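Local coordinates for protein precorrin-6Y C5,15-methyltransferase (Corynebacterium diphtheriae, PDB 3HM2) that probably transfers methyl groups from S-adenosyl-L-methionine to a precorrin in cobalamin biosynthesis, this chain being the C-terminal methyltransferase domain of the longer enzyme, at residues L21-H26 / I41-S46. Sequence-based numbering, arbitrary orientation.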
loop_
_atom_site.group_PDB
_atom_site.type_symbol
_atom_site.label_atom_id
_atom_site.label_comp_id
_atom_site.label_asym_id
_atom_site.label_seq_id
_atom_site.Cartn_x
_atom_site.Cartn_y
_atom_site.Cartn_z
ATOM N N LEU A 21 2.941 11.703 -19.376
ATOM C CA LEU A 21 2.507 12.638 -20.407
ATOM C C LEU A 21 3.236 12.385 -21.722
ATOM O O LEU A 21 2.712 12.673 -22.799
ATOM C CB LEU A 21 2.730 14.081 -19.951
ATOM C CG LEU A 21 1.849 14.571 -18.800
ATOM C CD1 LEU A 21 2.495 15.756 -18.097
ATOM C CD2 LEU A 21 0.459 14.932 -19.300
ATOM N N ALA A 22 4.447 11.847 -21.628
ATOM C CA ALA A 22 5.156 11.344 -22.799
ATOM C C ALA A 22 5.426 12.460 -23.801
ATOM O O ALA A 22 4.802 12.521 -24.861
ATOM C CB ALA A 22 4.368 10.220 -23.454
ATOM N N PRO A 23 6.359 13.343 -23.459
ATOM C CA PRO A 23 6.625 14.536 -24.269
ATOM C C PRO A 23 7.398 14.198 -25.539
ATOM O O PRO A 23 8.396 13.479 -25.480
ATOM C CB PRO A 23 7.486 15.397 -23.342
ATOM C CG PRO A 23 7.073 14.993 -21.973
ATOM C CD PRO A 23 6.759 13.525 -22.054
ATOM N N LYS A 24 6.937 14.713 -26.674
ATOM C CA LYS A 24 7.673 14.590 -27.926
ATOM C C LYS A 24 7.624 15.887 -28.725
ATOM O O LYS A 24 6.872 16.804 -28.392
ATOM C CB LYS A 24 7.114 13.436 -28.763
ATOM C CG LYS A 24 7.407 12.058 -28.194
ATOM C CD LYS A 24 6.818 10.963 -29.067
ATOM C CE LYS A 24 5.301 11.058 -29.125
ATOM N NZ LYS A 24 4.782 10.824 -30.501
ATOM N N PRO A 25 8.430 15.959 -29.779
ATOM C CA PRO A 25 8.721 17.228 -30.437
ATOM C C PRO A 25 7.496 17.871 -31.065
ATOM O O PRO A 25 6.588 17.197 -31.610
ATOM C CB PRO A 25 9.752 16.842 -31.504
ATOM C CG PRO A 25 10.324 15.516 -31.040
ATOM C CD PRO A 25 9.152 14.835 -30.409
ATOM N N HIS A 26 7.525 19.200 -30.982
ATOM C CA HIS A 26 6.516 20.106 -31.507
ATOM C C HIS A 26 5.175 19.898 -30.804
ATOM O O HIS A 26 4.097 20.105 -31.384
ATOM C CB HIS A 26 6.408 19.996 -33.033
ATOM C CG HIS A 26 7.595 19.352 -33.698
ATOM N ND1 HIS A 26 8.592 20.076 -34.319
ATOM C CD2 HIS A 26 7.911 18.043 -33.887
ATOM C CE1 HIS A 26 9.480 19.245 -34.837
ATOM N NE2 HIS A 26 9.091 18.006 -34.587
ATOM N N ILE A 41 6.832 23.781 -16.484
ATOM C CA ILE A 41 8.205 24.262 -16.579
ATOM C C ILE A 41 9.193 23.101 -16.618
ATOM O O ILE A 41 10.304 23.236 -17.132
ATOM C CB ILE A 41 8.561 25.187 -15.401
ATOM C CG1 ILE A 41 7.850 26.534 -15.547
ATOM C CG2 ILE A 41 10.067 25.381 -15.312
ATOM C CD1 ILE A 41 6.798 26.788 -14.491
ATOM N N GLU A 42 8.783 21.961 -16.071
ATOM C CA GLU A 42 9.550 20.728 -16.202
ATOM C C GLU A 42 9.322 20.080 -17.564
ATOM O O GLU A 42 10.273 19.704 -18.249
ATOM C CB GLU A 42 9.184 19.748 -15.086
ATOM C CG GLU A 42 9.922 18.421 -15.158
ATOM C CD GLU A 42 11.411 18.595 -15.377
ATOM O OE1 GLU A 42 12.027 19.413 -14.662
ATOM O OE2 GLU A 42 11.968 17.914 -16.264
ATOM N N TRP A 43 8.058 19.954 -17.951
ATOM C CA TRP A 43 7.710 19.555 -19.299
ATOM C C TRP A 43 8.586 20.353 -20.257
ATOM O O TRP A 43 9.180 19.797 -21.166
ATOM C CB TRP A 43 6.212 19.841 -19.516
ATOM C CG TRP A 43 5.705 19.887 -20.973
ATOM C CD1 TRP A 43 5.922 20.887 -21.896
ATOM C CD2 TRP A 43 4.857 18.920 -21.635
ATOM N NE1 TRP A 43 5.292 20.587 -23.085
ATOM C CE2 TRP A 43 4.635 19.390 -22.952
ATOM C CE3 TRP A 43 4.280 17.703 -21.247
ATOM C CZ2 TRP A 43 3.859 18.682 -23.876
ATOM C CZ3 TRP A 43 3.516 17.004 -22.170
ATOM C CH2 TRP A 43 3.313 17.495 -23.463
ATOM N N LEU A 44 8.693 21.658 -20.036
ATOM C CA LEU A 44 9.463 22.513 -20.937
ATOM C C LEU A 44 10.938 22.289 -20.731
ATOM O O LEU A 44 11.711 22.243 -21.696
ATOM C CB LEU A 44 9.160 23.988 -20.694
ATOM C CG LEU A 44 7.885 24.669 -21.183
ATOM C CD1 LEU A 44 8.138 26.146 -21.147
ATOM C CD2 LEU A 44 7.412 24.235 -22.594
ATOM N N ARG A 45 11.323 22.155 -19.464
ATOM C CA ARG A 45 12.721 22.034 -19.106
ATOM C C ARG A 45 13.166 20.581 -19.076
ATOM O O ARG A 45 14.014 20.210 -18.272
ATOM C CB ARG A 45 12.999 22.680 -17.750
ATOM C CG ARG A 45 14.215 23.603 -17.769
ATOM C CD ARG A 45 15.267 23.205 -16.737
ATOM N NE ARG A 45 14.700 22.817 -15.445
ATOM C CZ ARG A 45 14.784 21.596 -14.915
ATOM N NH1 ARG A 45 15.410 20.613 -15.556
ATOM N NH2 ARG A 45 14.242 21.354 -13.729
ATOM N N SER A 46 12.590 19.765 -19.954
ATOM C CA SER A 46 12.979 18.365 -20.069
ATOM C C SER A 46 13.043 17.928 -21.529
ATOM O O SER A 46 13.556 16.856 -21.844
ATOM C CB SER A 46 12.005 17.474 -19.296
ATOM O OG SER A 46 10.844 17.201 -20.062
#
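Arg45 NH2, just past the end of helix 38-44, reaches back to 3.1 Å from Glu42 OE1 in the last turn of the helix that carries Trp43 onto Leu21 and Pro23. This is a salt bridge of charges alone, since the oxygen stands well out of the guanidinium plane. Ser46 OG also turns back onto this helix end, 3.1 Å from Glu42 O and with Trp43 O nearby. Serine suits this exit, its short hydroxyl lying beside helix carbonyls at the last turn. Between residues 21-26 and 41-46 themselves the contact is apolar. Trp43 carries CG anti to its backbone N (chi1 163°), which swings the six-membered ring out to the neighbouring loop. Pro23 CB sits over one face of that ring, while its CG lies further out on the CE3-CZ3 side, 4.0 Å from Trp43 CE3; a compact, rigid pyrrolidine provides a broad apolar surface for a flat aromatic. Leu21 comes from another direction, at the ring edge and near its plane, where its CB is 3.8 Å from Trp43 CZ3. The two partners thus hold the indole from face and rim. Ala22, the first residue past helix 9-21, has a positive phi (62°), and the chain turns there between Leu21 and Pro23, whose CB atoms both point toward residues 41-46. Trp43 also touches Thr50 and Ala52 of strand 50-55 and Val97 of strand 97-100, which Leu21 touches too. The large indole therefore joins helix 38-44 to the end of helix 9-21 and the loop that follows it, near, though not touching, what is probably the glycine-rich turn of a GxGxxA motif (Gly35, Gly37, Ala40), in the Rossmann-like fold of class I S-adenosylmethionine-dependent methyltransferases, with strand order 3-2-1-4-5-7-6.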